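Local coordinates for protein 11S globulin subunit beta (Cucurbita maxima, PDB 2EVX) that serves as a seed storage protein, a nutrient reservoir built of cupin domains whose subunits assemble into hexamers, at residues A61-I66 and F160-N165; G79-P84 and L174-L179; N342-M347 and I379-V384. All coordinates share one frame; numbering follows the deposited sequence.

Interaction 1 of 3, residues A61-I66 and F160-N165; sequences AGVNMI and FADTRN
N64 and A161 form the hydrogen-bonded pair of an antiparallel ladder in the N-terminal cupin domain, where strand 63-70 lies beside strand 155-162. N64 N donates to A161 O at 2.9 Å, and A161 N returns a nearly straight bond to N64 O at 3.1 Å. On either side of this pair come the non-hydrogen-bonded pairs V63-D162 and M65-F160, whose side chains point to the opposite face. There V63, M65 and F160 make a tightly packed apolar cluster. F160 has CG anti to the backbone N (chi1 169°), which lays its ring back against V63, where CE2 meets V63 CB at 3.7 Å. M65, bent at chi2 and chi3, can bring its SD to the ring's edge, in its plane and 3.9 Å from F160 CD2, a Met-aromatic contact. V346 and F399 of the second cupin domain pack on this cluster.

The solvent side is R164 alone. Its extended aliphatic chain lies at the rim along the buried G62, CG 3.8 Å from G62 CA, and G62 lets it pass by having no side chain. G62, with positive phi (71°), is the C-prime residue of the Schellman motif ending helix 56-61. T163 fastens its OG1 to P172 O, while T163 N donates to G62 O at 2.8 Å.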
ATOM      1  N   ALA A  61      13.565   4.256   4.627  1.00 27.75           N
ATOM      2  CA  ALA A  61      12.888   3.023   5.010  1.00 25.43           C
ATOM      3  C   ALA A  61      11.738   3.248   5.996  1.00 29.18           C
ATOM      4  O   ALA A  61      10.925   2.354   6.222  1.00 32.57           O
ATOM      5  CB  ALA A  61      13.891   2.051   5.597  1.00 19.94           C
ATOM      6  N   GLY A  62      11.675   4.439   6.575  1.00 24.84           N
ATOM      7  CA  GLY A  62      10.620   4.744   7.521  1.00 29.63           C
ATOM      8  C   GLY A  62      10.797   3.996   8.825  1.00 29.99           C
ATOM      9  O   GLY A  62       9.850   3.425   9.351  1.00 36.22           O
ATOM     10  N   VAL A  63      12.012   4.009   9.354  1.00 36.80           N
ATOM     11  CA  VAL A  63      12.303   3.306  10.598  1.00 41.61           C
ATOM     12  C   VAL A  63      12.753   4.224  11.743  1.00 43.46           C
ATOM     13  O   VAL A  63      13.232   5.342  11.519  1.00 39.89           O
ATOM     14  CB  VAL A  63      13.397   2.217  10.369  1.00 35.73           C
ATOM     15  CG1 VAL A  63      13.038   1.363   9.160  1.00 31.44           C
ATOM     16  CG2 VAL A  63      14.739   2.860  10.165  1.00 25.86           C
ATOM     17  N   ASN A  64      12.578   3.733  12.968  1.00 41.62           N
ATOM     18  CA  ASN A  64      12.973   4.445  14.175  1.00 31.76           C
ATOM     19  C   ASN A  64      13.600   3.440  15.112  1.00 31.78           C
ATOM     20  O   ASN A  64      13.181   2.291  15.164  1.00 32.98           O
ATOM     21  CB  ASN A  64      11.775   5.034  14.890  1.00 40.72           C
ATOM     22  CG  ASN A  64      11.027   6.020  14.054  1.00 47.84           C
ATOM     23  OD1 ASN A  64      10.397   5.653  13.053  1.00 50.12           O
ATOM     24  ND2 ASN A  64      11.080   7.290  14.454  1.00 50.01           N
ATOM     25  N   MET A  65      14.600   3.872  15.863  1.00 36.59           N
ATOM     26  CA  MET A  65      15.246   2.986  16.817  1.00 28.85           C
ATOM     27  C   MET A  65      15.235   3.624  18.190  1.00 34.75           C
ATOM     28  O   MET A  65      15.476   4.820  18.346  1.00 35.60           O
ATOM     29  CB  MET A  65      16.684   2.684  16.396  1.00 31.77           C
ATOM     30  CG  MET A  65      16.807   1.639  15.281  1.00 47.55           C
ATOM     31  SD  MET A  65      16.232  -0.008  15.781  1.00 48.59           S
ATOM     32  CE  MET A  65      17.465  -0.448  16.917  1.00 42.06           C
ATOM     33  N   ILE A  66      14.928   2.815  19.193  1.00 35.30           N
ATOM     34  CA  ILE A  66      14.895   3.289  20.559  1.00 24.64           C
ATOM     35  C   ILE A  66      15.476   2.217  21.444  1.00 28.40           C
ATOM     36  O   ILE A  66      15.328   1.028  21.182  1.00 27.73           O
ATOM     37  CB  ILE A  66      13.476   3.587  21.000  1.00 23.85           C
ATOM     38  CG1 ILE A  66      12.939   4.757  20.182  1.00 28.48           C
ATOM     39  CG2 ILE A  66      13.448   3.904  22.484  1.00 27.04           C
ATOM     40  CD1 ILE A  66      11.446   4.801  20.102  1.00 27.13           C
ATOM     41  N   PHE A 160      12.268  -1.330  17.750  1.00 29.42           N
ATOM     42  CA  PHE A 160      12.263  -1.005  16.327  1.00 20.42           C
ATOM     43  C   PHE A 160      10.840  -0.705  15.841  1.00 26.27           C
ATOM     44  O   PHE A 160       9.943  -1.541  15.938  1.00 30.08           O
ATOM     45  CB  PHE A 160      12.872  -2.155  15.525  1.00 15.00           C
ATOM     46  CG  PHE A 160      12.666  -2.036  14.044  1.00 29.33           C
ATOM     47  CD1 PHE A 160      11.586  -2.671  13.423  1.00 29.60           C
ATOM     48  CD2 PHE A 160      13.548  -1.297  13.260  1.00 28.04           C
ATOM     49  CE1 PHE A 160      11.389  -2.575  12.038  1.00 24.58           C
ATOM     50  CE2 PHE A 160      13.361  -1.193  11.869  1.00 34.14           C
ATOM     51  CZ  PHE A 160      12.278  -1.836  11.258  1.00 23.49           C
ATOM     52  N   ALA A 161      10.646   0.502  15.321  1.00 33.78           N
ATOM     53  CA  ALA A 161       9.345   0.947  14.836  1.00 27.38           C
ATOM     54  C   ALA A 161       9.371   1.310  13.358  1.00 32.20           C
ATOM     55  O   ALA A 161      10.315   1.934  12.870  1.00 29.97           O
ATOM     56  CB  ALA A 161       8.873   2.152  15.659  1.00 31.77           C
ATOM     57  N   ASP A 162       8.326   0.915  12.644  1.00 34.64           N
ATOM     58  CA  ASP A 162       8.234   1.229  11.228  1.00 38.83           C
ATOM     59  C   ASP A 162       7.065   2.172  11.023  1.00 38.33           C
ATOM     60  O   ASP A 162       5.934   1.822  11.331  1.00 39.42           O
ATOM     61  CB  ASP A 162       8.012  -0.037  10.396  1.00 42.02           C
ATOM     62  CG  ASP A 162       8.324   0.179   8.924  1.00 49.70           C
ATOM     63  OD1 ASP A 162       7.707   1.064   8.299  1.00 52.17           O
ATOM     64  OD2 ASP A 162       9.202  -0.529   8.389  1.00 57.90           O
ATOM     65  N   THR A 163       7.333   3.364  10.500  1.00 36.56           N
ATOM     66  CA  THR A 163       6.276   4.335  10.265  1.00 33.67           C
ATOM     67  C   THR A 163       5.701   4.215   8.862  1.00 30.96           C
ATOM     68  O   THR A 163       4.608   4.693   8.593  1.00 46.96           O
ATOM     69  CB  THR A 163       6.772   5.765  10.470  1.00 34.74           C
ATOM     70  OG1 THR A 163       7.799   6.056   9.513  1.00 50.50           O
ATOM     71  CG2 THR A 163       7.334   5.930  11.874  1.00 35.40           C
ATOM     72  N   ARG A 164       6.429   3.590   7.952  1.00 31.70           N
ATOM     73  CA  ARG A 164       5.900   3.428   6.611  1.00 34.65           C
ATOM     74  C   ARG A 164       5.174   2.093   6.537  1.00 38.50           C
ATOM     75  O   ARG A 164       5.056   1.471   5.484  1.00 47.14           O
ATOM     76  CB  ARG A 164       7.019   3.489   5.581  1.00 36.67           C
ATOM     77  CG  ARG A 164       7.505   4.900   5.299  1.00 49.48           C
ATOM     78  CD  ARG A 164       8.612   4.900   4.242  1.00 61.79           C
ATOM     79  NE  ARG A 164       9.185   6.231   4.063  1.00 69.56           N
ATOM     80  CZ  ARG A 164       8.572   7.228   3.436  1.00 73.19           C
ATOM     81  NH1 ARG A 164       9.168   8.409   3.329  1.00 76.57           N
ATOM     82  NH2 ARG A 164       7.374   7.037   2.899  1.00 76.82           N
ATOM     83  N   ASN A 165       4.677   1.660   7.682  1.00 39.57           N
ATOM     84  CA  ASN A 165       3.961   0.406   7.772  1.00 37.94           C
ATOM     85  C   ASN A 165       2.488   0.622   7.398  1.00 44.70           C
ATOM     86  O   ASN A 165       1.885   1.652   7.732  1.00 42.66           O
ATOM     87  CB  ASN A 165       4.092  -0.130   9.197  1.00 33.85           C
ATOM     88  CG  ASN A 165       3.581  -1.540   9.343  1.00 42.29           C
ATOM     89  OD1 ASN A 165       2.377  -1.774   9.507  1.00 41.69           O
ATOM     90  ND2 ASN A 165       4.497  -2.501   9.278  1.00 46.92           N
TER

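Interaction 2 of 3, residues G79-P84 and L174-L179; sequences GFSNAP and LRKFYL
F80 O takes the shortest polar bond here, from F177 N at 2.6 Å and almost straight (176°). K176 CA adds a CH...O contact to the same oxygen at 3.3 Å. F80 N returns a bond to F177 O at 2.8 Å, making F80-F177 the hydrogen-bonded pair of an antiparallel ladder flanked by the non-hydrogen-bonded pairs G79-Y178 and S81-K176.

The two phenylalanines share one face. F80 has CG between its backbone N and carbonyl carbon (chi1 50°), which folds its ring across the ladder under F177, and F177 CB sits over the ring face, 3.5 Å from the centroid, as a CH-pi contact. The rings themselves are nearly parallel but slid apart and barely overlap. L179 CD2 closes the F80 ring edge at 3.9 Å from CE1. On the other face G79, lacking a side chain, leaves room for the methylenes of K176 to run across it; K176 CD then lies over the Y178 ring, and NZ donates to Y178 OH at 3.1 Å. The long, flexible lysine thus buries its carbons while its ammonium end still has a hydrogen-bond partner in Y178 OH.

Y339 of the second subunit stacks on F80, placing the ladder at a subunit interface. Within the cupin sheet, Y178 bonds through its backbone to I209, and strand 74-81 lies between strand 176-178 and its other partner, strand 145-149.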
ATOM      1  N   GLY A  79       1.677   2.956  26.980  1.00 34.20           N
ATOM      2  CA  GLY A  79       1.361   3.895  25.923  1.00 30.16           C
ATOM      3  C   GLY A  79       1.206   3.133  24.624  1.00 33.45           C
ATOM      4  O   GLY A  79       1.596   1.967  24.545  1.00 35.59           O
ATOM      5  N   PHE A  80       0.617   3.764  23.612  1.00 30.66           N
ATOM      6  CA  PHE A  80       0.464   3.114  22.314  1.00 33.06           C
ATOM      7  C   PHE A  80       1.026   4.018  21.213  1.00 31.73           C
ATOM      8  O   PHE A  80       1.120   5.230  21.393  1.00 32.44           O
ATOM      9  CB  PHE A  80      -1.011   2.759  22.042  1.00 26.32           C
ATOM     10  CG  PHE A  80      -1.973   3.896  22.255  1.00 30.58           C
ATOM     11  CD1 PHE A  80      -2.362   4.271  23.541  1.00 32.83           C
ATOM     12  CD2 PHE A  80      -2.496   4.594  21.168  1.00 17.58           C
ATOM     13  CE1 PHE A  80      -3.261   5.329  23.737  1.00 33.52           C
ATOM     14  CE2 PHE A  80      -3.388   5.644  21.354  1.00 19.75           C
ATOM     15  CZ  PHE A  80      -3.772   6.015  22.635  1.00 25.86           C
ATOM     16  N   SER A  81       1.415   3.421  20.089  1.00 30.80           N
ATOM     17  CA  SER A  81       1.980   4.169  18.967  1.00 26.85           C
ATOM     18  C   SER A  81       1.169   3.976  17.699  1.00 34.34           C
ATOM     19  O   SER A  81       0.340   3.056  17.600  1.00 31.87           O
ATOM     20  CB  SER A  81       3.406   3.715  18.676  1.00 18.36           C
ATOM     21  OG  SER A  81       4.120   3.521  19.874  1.00 36.96           O
ATOM     22  N   ASN A  82       1.439   4.845  16.725  1.00 30.78           N
ATOM     23  CA  ASN A  82       0.774   4.814  15.433  1.00 27.84           C
ATOM     24  C   ASN A  82       1.494   3.849  14.496  1.00 25.87           C
ATOM     25  O   ASN A  82       1.120   3.703  13.336  1.00 33.54           O
ATOM     26  CB  ASN A  82       0.779   6.208  14.811  1.00 30.03           C
ATOM     27  CG  ASN A  82       2.197   6.766  14.621  1.00 38.94           C
ATOM     28  OD1 ASN A  82       2.469   7.467  13.648  1.00 39.53           O
ATOM     29  ND2 ASN A  82       3.095   6.463  15.556  1.00 28.92           N
ATOM     30  N   ALA A  83       2.531   3.195  14.995  1.00 25.44           N
ATOM     31  CA  ALA A  83       3.293   2.271  14.173  1.00 28.40           C
ATOM     32  C   ALA A  83       3.617   0.980  14.900  1.00 27.18           C
ATOM     33  O   ALA A  83       3.820   0.969  16.109  1.00 38.48           O
ATOM     34  CB  ALA A  83       4.571   2.930  13.722  1.00 31.96           C
ATOM     35  N   PRO A  84       3.676  -0.135  14.162  1.00 32.26           N
ATOM     36  CA  PRO A  84       3.985  -1.445  14.746  1.00 28.23           C
ATOM     37  C   PRO A  84       5.388  -1.399  15.344  1.00 28.90           C
ATOM     38  O   PRO A  84       6.249  -0.659  14.863  1.00 26.90           O
ATOM     39  CB  PRO A  84       3.947  -2.381  13.543  1.00 28.69           C
ATOM     40  CG  PRO A  84       3.091  -1.673  12.567  1.00 36.96           C
ATOM     41  CD  PRO A  84       3.479  -0.242  12.711  1.00 24.51           C
ATOM     42  N   LEU A 174       6.756   9.008  13.882  1.00 29.06           N
ATOM     43  CA  LEU A 174       6.413   8.232  15.060  1.00 28.99           C
ATOM     44  C   LEU A 174       5.779   9.023  16.202  1.00 32.53           C
ATOM     45  O   LEU A 174       6.254  10.095  16.572  1.00 38.21           O
ATOM     46  CB  LEU A 174       7.669   7.522  15.554  1.00 21.10           C
ATOM     47  CG  LEU A 174       7.523   6.547  16.710  1.00 30.92           C
ATOM     48  CD1 LEU A 174       6.525   5.446  16.363  1.00 29.52           C
ATOM     49  CD2 LEU A 174       8.889   5.967  17.004  1.00 30.00           C
ATOM     50  N   ARG A 175       4.712   8.463  16.771  1.00 28.82           N
ATOM     51  CA  ARG A 175       3.981   9.089  17.861  1.00 22.44           C
ATOM     52  C   ARG A 175       3.660   8.051  18.933  1.00 30.25           C
ATOM     53  O   ARG A 175       3.212   6.952  18.626  1.00 39.94           O
ATOM     54  CB  ARG A 175       2.663   9.686  17.343  1.00 23.86           C
ATOM     55  CG  ARG A 175       2.773  10.784  16.283  1.00 23.37           C
ATOM     56  CD  ARG A 175       1.387  11.198  15.810  1.00 20.11           C
ATOM     57  NE  ARG A 175       1.364  12.248  14.791  1.00 27.58           N
ATOM     58  CZ  ARG A 175       1.063  13.529  15.027  1.00 40.00           C
ATOM     59  NH1 ARG A 175       0.763  13.942  16.252  1.00 36.86           N
ATOM     60  NH2 ARG A 175       1.031  14.408  14.030  1.00 41.24           N
ATOM     61  N   LYS A 176       3.883   8.399  20.195  1.00 30.94           N
ATOM     62  CA  LYS A 176       3.587   7.493  21.297  1.00 33.40           C
ATOM     63  C   LYS A 176       2.574   8.222  22.154  1.00 35.50           C
ATOM     64  O   LYS A 176       2.798   9.369  22.525  1.00 40.78           O
ATOM     65  CB  LYS A 176       4.847   7.198  22.121  1.00 35.36           C
ATOM     66  CG  LYS A 176       5.061   5.725  22.513  1.00 28.42           C
ATOM     67  CD  LYS A 176       4.608   5.428  23.931  1.00 26.40           C
ATOM     68  CE  LYS A 176       4.860   3.965  24.359  1.00 30.97           C
ATOM     69  NZ  LYS A 176       6.223   3.609  24.875  1.00 21.65           N
ATOM     70  N   PHE A 177       1.451   7.567  22.436  1.00 37.06           N
ATOM     71  CA  PHE A 177       0.395   8.144  23.265  1.00 32.95           C
ATOM     72  C   PHE A 177       0.438   7.455  24.641  1.00 34.70           C
ATOM     73  O   PHE A 177       0.058   6.282  24.776  1.00 34.69           O
ATOM     74  CB  PHE A 177      -0.991   7.916  22.628  1.00 39.95           C
ATOM     75  CG  PHE A 177      -1.184   8.585  21.286  1.00 28.18           C
ATOM     76  CD1 PHE A 177      -0.449   8.188  20.174  1.00 24.47           C
ATOM     77  CD2 PHE A 177      -2.128   9.593  21.132  1.00 26.39           C
ATOM     78  CE1 PHE A 177      -0.651   8.782  18.925  1.00 19.90           C
ATOM     79  CE2 PHE A 177      -2.340  10.198  19.882  1.00 32.39           C
ATOM     80  CZ  PHE A 177      -1.596   9.788  18.779  1.00 24.60           C
ATOM     81  N   TYR A 178       0.899   8.185  25.652  1.00 27.88           N
ATOM     82  CA  TYR A 178       1.008   7.654  27.008  1.00 28.26           C
ATOM     83  C   TYR A 178      -0.281   7.808  27.807  1.00 32.54           C
ATOM     84  O   TYR A 178      -1.018   8.782  27.633  1.00 35.87           O
ATOM     85  CB  TYR A 178       2.162   8.338  27.749  1.00 34.40           C
ATOM     86  CG  TYR A 178       3.524   7.792  27.392  1.00 29.28           C
ATOM     87  CD1 TYR A 178       4.276   8.327  26.337  1.00 21.86           C
ATOM     88  CD2 TYR A 178       4.042   6.706  28.087  1.00 30.20           C
ATOM     89  CE1 TYR A 178       5.516   7.781  25.989  1.00 21.04           C
ATOM     90  CE2 TYR A 178       5.267   6.150  27.753  1.00 40.61           C
ATOM     91  CZ  TYR A 178       6.003   6.684  26.707  1.00 39.89           C
ATOM     92  OH  TYR A 178       7.210   6.082  26.404  1.00 34.47           O
ATOM     93  N   LEU A 179      -0.543   6.846  28.688  1.00 34.07           N
ATOM     94  CA  LEU A 179      -1.755   6.869  29.505  1.00 35.20           C
ATOM     95  C   LEU A 179      -1.577   7.550  30.864  1.00 39.59           C
ATOM     96  O   LEU A 179      -2.537   8.095  31.434  1.00 35.10           O
ATOM     97  CB  LEU A 179      -2.279   5.444  29.706  1.00 33.67           C
ATOM     98  CG  LEU A 179      -2.718   4.686  28.451  1.00 33.61           C
ATOM     99  CD1 LEU A 179      -3.476   3.436  28.844  1.00 38.03           C
ATOM    100  CD2 LEU A 179      -3.605   5.564  27.614  1.00 34.01           C
TER

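Interaction 3 of 3, residues N342-M347 and I379-V384; sequences NSHSVM and IPQNFV
The second cupin domain has a sheet edge where strand 345-350 meets strand 376-379, and the S345-I379 pair is the antiparallel hydrogen-bonded pair that joins them here. I379 N donates to S345 O at 2.8 Å, and S345 N returns a bond to I379 O at 3.1 Å. Past I379 the chain leaves the strand in a type II turn from P380 to F383, closed by F383 N donating to P380 O. Its third residue, N382, has positive phi (81°), a conformation asparagine tolerates well.

Beyond the bonded pair the backbones stay close, with S343 O 3.4 Å from Q381 CA, but the strand pairing gives way to a side-chain bond and a bridging water. H344 has CG anti to its carbonyl carbon (chi1 -56°), which turns ND1 toward the turn. NE2 bonds Q169 O of the third subunit, consistent with a proton on NE2 and a lone pair on ND1. Imidazole, with an acceptor and a donor on separate edges, suits this place between a turn and a neighbouring subunit. The water lies within 3.0 Å of both S343 O and I379 O and can donate to either, though it has more acceptors around it than protons.

The nearest side-chain atom of S345 is about 3 Å from a bound magnesium ion, and its OG is hydrogen-bonded to K400 NZ. Of the residues assigned to magnesium binding, K387 has its side chain about 6 Å from that of I379, and R447 about 8 Å from that of S345. At the turn, H344 ND1 accepts the Q381 N-H at 3.2 Å, with the donor 21° out of the ring plane.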
ATOM      1  N   ASN A 342      13.356  -8.652  -0.547  1.00 31.26           N
ATOM      2  CA  ASN A 342      12.070  -8.055  -0.207  1.00 27.11           C
ATOM      3  C   ASN A 342      11.969  -7.116   0.988  1.00 33.96           C
ATOM      4  O   ASN A 342      10.859  -6.823   1.436  1.00 28.83           O
ATOM      5  CB  ASN A 342      11.046  -9.159  -0.020  1.00 28.66           C
ATOM      6  CG  ASN A 342      11.408 -10.093   1.118  1.00 35.06           C
ATOM      7  OD1 ASN A 342      10.582 -10.879   1.565  1.00 46.77           O
ATOM      8  ND2 ASN A 342      12.648 -10.018   1.586  1.00 24.90           N
ATOM      9  N   SER A 343      13.093  -6.660   1.531  1.00 27.83           N
ATOM     10  CA  SER A 343      13.015  -5.724   2.646  1.00 31.06           C
ATOM     11  C   SER A 343      14.339  -5.093   3.033  1.00 29.32           C
ATOM     12  O   SER A 343      15.403  -5.475   2.544  1.00 29.12           O
ATOM     13  CB  SER A 343      12.398  -6.386   3.885  1.00 32.02           C
ATOM     14  OG  SER A 343      13.325  -7.214   4.561  1.00 36.11           O
ATOM     15  N   HIS A 344      14.250  -4.094   3.899  1.00 24.00           N
ATOM     16  CA  HIS A 344      15.429  -3.426   4.402  1.00 25.04           C
ATOM     17  C   HIS A 344      15.902  -4.287   5.582  1.00 30.85           C
ATOM     18  O   HIS A 344      15.229  -5.243   5.981  1.00 31.81           O
ATOM     19  CB  HIS A 344      15.070  -2.023   4.891  1.00 23.27           C
ATOM     20  CG  HIS A 344      14.403  -1.169   3.856  1.00 34.50           C
ATOM     21  ND1 HIS A 344      15.017  -0.810   2.675  1.00 30.42           N
ATOM     22  CD2 HIS A 344      13.177  -0.592   3.832  1.00 28.15           C
ATOM     23  CE1 HIS A 344      14.201  -0.048   1.969  1.00 27.77           C
ATOM     24  NE2 HIS A 344      13.077   0.101   2.650  1.00 34.18           N
ATOM     25  N   SER A 345      17.065  -3.968   6.130  1.00 26.71           N
ATOM     26  CA  SER A 345      17.576  -4.699   7.276  1.00 25.19           C
ATOM     27  C   SER A 345      18.221  -3.718   8.216  1.00 27.10           C
ATOM     28  O   SER A 345      19.347  -3.270   7.993  1.00 31.99           O
ATOM     29  CB  SER A 345      18.598  -5.750   6.859  1.00 32.51           C
ATOM     30  OG  SER A 345      17.972  -6.810   6.167  1.00 55.79           O
ATOM     31  N   VAL A 346      17.491  -3.380   9.267  1.00 27.22           N
ATOM     32  CA  VAL A 346      17.981  -2.449  10.263  1.00 28.61           C
ATOM     33  C   VAL A 346      18.749  -3.245  11.325  1.00 33.28           C
ATOM     34  O   VAL A 346      18.174  -3.746  12.290  1.00 27.83           O
ATOM     35  CB  VAL A 346      16.803  -1.684  10.885  1.00 24.97           C
ATOM     36  CG1 VAL A 346      17.300  -0.521  11.701  1.00 24.63           C
ATOM     37  CG2 VAL A 346      15.877  -1.203   9.780  1.00 23.85           C
ATOM     38  N   MET A 347      20.061  -3.358  11.114  1.00 34.24           N
ATOM     39  CA  MET A 347      20.963  -4.091  12.006  1.00 31.53           C
ATOM     40  C   MET A 347      21.435  -3.320  13.242  1.00 26.58           C
ATOM     41  O   MET A 347      21.938  -2.216  13.141  1.00 34.88           O
ATOM     42  CB  MET A 347      22.192  -4.560  11.219  1.00 20.00           C
ATOM     43  CG  MET A 347      23.277  -5.157  12.093  1.00 34.84           C
ATOM     44  SD  MET A 347      24.773  -5.605  11.195  1.00 41.58           S
ATOM     45  CE  MET A 347      24.576  -7.305  11.040  1.00 45.33           C
ATOM     46  N   ILE A 379      20.760  -1.527   6.246  1.00 31.18           N
ATOM     47  CA  ILE A 379      21.134  -2.076   4.941  1.00 27.77           C
ATOM     48  C   ILE A 379      19.950  -1.998   3.982  1.00 31.68           C
ATOM     49  O   ILE A 379      19.000  -2.767   4.089  1.00 39.42           O
ATOM     50  CB  ILE A 379      21.550  -3.558   5.044  1.00 33.86           C
ATOM     51  CG1 ILE A 379      22.661  -3.716   6.088  1.00 29.25           C
ATOM     52  CG2 ILE A 379      21.965  -4.084   3.667  1.00  7.36           C
ATOM     53  CD1 ILE A 379      23.946  -3.040   5.727  1.00 36.45           C
ATOM     54  N   PRO A 380      19.994  -1.073   3.020  1.00 36.38           N
ATOM     55  CA  PRO A 380      18.886  -0.948   2.067  1.00 35.02           C
ATOM     56  C   PRO A 380      18.561  -2.218   1.279  1.00 31.07           C
ATOM     57  O   PRO A 380      19.439  -3.028   0.974  1.00 36.28           O
ATOM     58  CB  PRO A 380      19.347   0.185   1.155  1.00 32.64           C
ATOM     59  CG  PRO A 380      20.153   1.048   2.098  1.00 38.88           C
ATOM     60  CD  PRO A 380      20.966   0.020   2.845  1.00 33.33           C
ATOM     61  N   GLN A 381      17.285  -2.366   0.944  1.00 28.38           N
ATOM     62  CA  GLN A 381      16.791  -3.496   0.170  1.00 28.84           C
ATOM     63  C   GLN A 381      17.564  -3.644  -1.162  1.00 30.81           C
ATOM     64  O   GLN A 381      17.751  -2.673  -1.892  1.00 29.67           O
ATOM     65  CB  GLN A 381      15.300  -3.280  -0.092  1.00 25.42           C
ATOM     66  CG  GLN A 381      14.635  -4.304  -0.994  1.00 31.94           C
ATOM     67  CD  GLN A 381      13.289  -3.819  -1.496  1.00 30.25           C
ATOM     68  OE1 GLN A 381      12.589  -4.531  -2.217  1.00 37.69           O
ATOM     69  NE2 GLN A 381      12.919  -2.593  -1.120  1.00 28.34           N
ATOM     70  N   ASN A 382      18.008  -4.863  -1.456  1.00 27.82           N
ATOM     71  CA  ASN A 382      18.754  -5.184  -2.673  1.00 24.78           C
ATOM     72  C   ASN A 382      20.245  -4.837  -2.620  1.00 30.35           C
ATOM     73  O   ASN A 382      21.013  -5.271  -3.485  1.00 25.49           O
ATOM     74  CB  ASN A 382      18.147  -4.497  -3.898  1.00 32.83           C
ATOM     75  CG  ASN A 382      16.709  -4.890  -4.144  1.00 36.34           C
ATOM     76  OD1 ASN A 382      16.385  -6.068  -4.237  1.00 36.64           O
ATOM     77  ND2 ASN A 382      15.835  -3.893  -4.267  1.00 46.45           N
ATOM     78  N   PHE A 383      20.661  -4.051  -1.633  1.00 22.60           N
ATOM     79  CA  PHE A 383      22.069  -3.694  -1.532  1.00 22.46           C
ATOM     80  C   PHE A 383      22.879  -4.901  -1.107  1.00 26.85           C
ATOM     81  O   PHE A 383      22.538  -5.573  -0.140  1.00 34.36           O
ATOM     82  CB  PHE A 383      22.283  -2.561  -0.526  1.00 28.87           C
ATOM     83  CG  PHE A 383      21.876  -1.211  -1.037  1.00 26.97           C
ATOM     84  CD1 PHE A 383      22.576  -0.072  -0.646  1.00 34.37           C
ATOM     85  CD2 PHE A 383      20.814  -1.077  -1.924  1.00 27.23           C
ATOM     86  CE1 PHE A 383      22.229   1.183  -1.134  1.00 22.65           C
ATOM     87  CE2 PHE A 383      20.458   0.165  -2.419  1.00 28.92           C
ATOM     88  CZ  PHE A 383      21.170   1.303  -2.024  1.00 25.00           C
ATOM     89  N   VAL A 384      23.949  -5.190  -1.835  1.00 29.29           N
ATOM     90  CA  VAL A 384      24.764  -6.337  -1.494  1.00 28.45           C
ATOM     91  C   VAL A 384      25.572  -5.952  -0.277  1.00 28.95           C
ATOM     92  O   VAL A 384      25.925  -4.788  -0.107  1.00 30.88           O
ATOM     93  CB  VAL A 384      25.698  -6.734  -2.654  1.00 34.34           C
ATOM     94  CG1 VAL A 384      26.398  -8.035  -2.324  1.00 31.98           C
ATOM     95  CG2 VAL A 384      24.899  -6.879  -3.945  1.00 25.30           C
TER
HETATM   96  O   HOH W   1      18.387  -5.275   3.093  1.00 38.11           O

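From the N terminus, 61-66 comes first, then 79-84; 160-165 returns to close interaction 1, and 174-179 closes interaction 2. The two loops therefore cross rather than nest, and both lie in the first cupin domain. Interaction 1 joins neighbouring strands of one sheet and interaction 2 those of the other; the contacts meet where D162 O approaches A83 CB and N165 packs on P84. Interaction 3 opens only later and closes a shorter loop, 342-347 to 379-384, in the second cupin domain. It touches interaction 1 through V346 against F160 and V63, tying the domains together, but stays about 11 Å from interaction 2 at the nearest atoms.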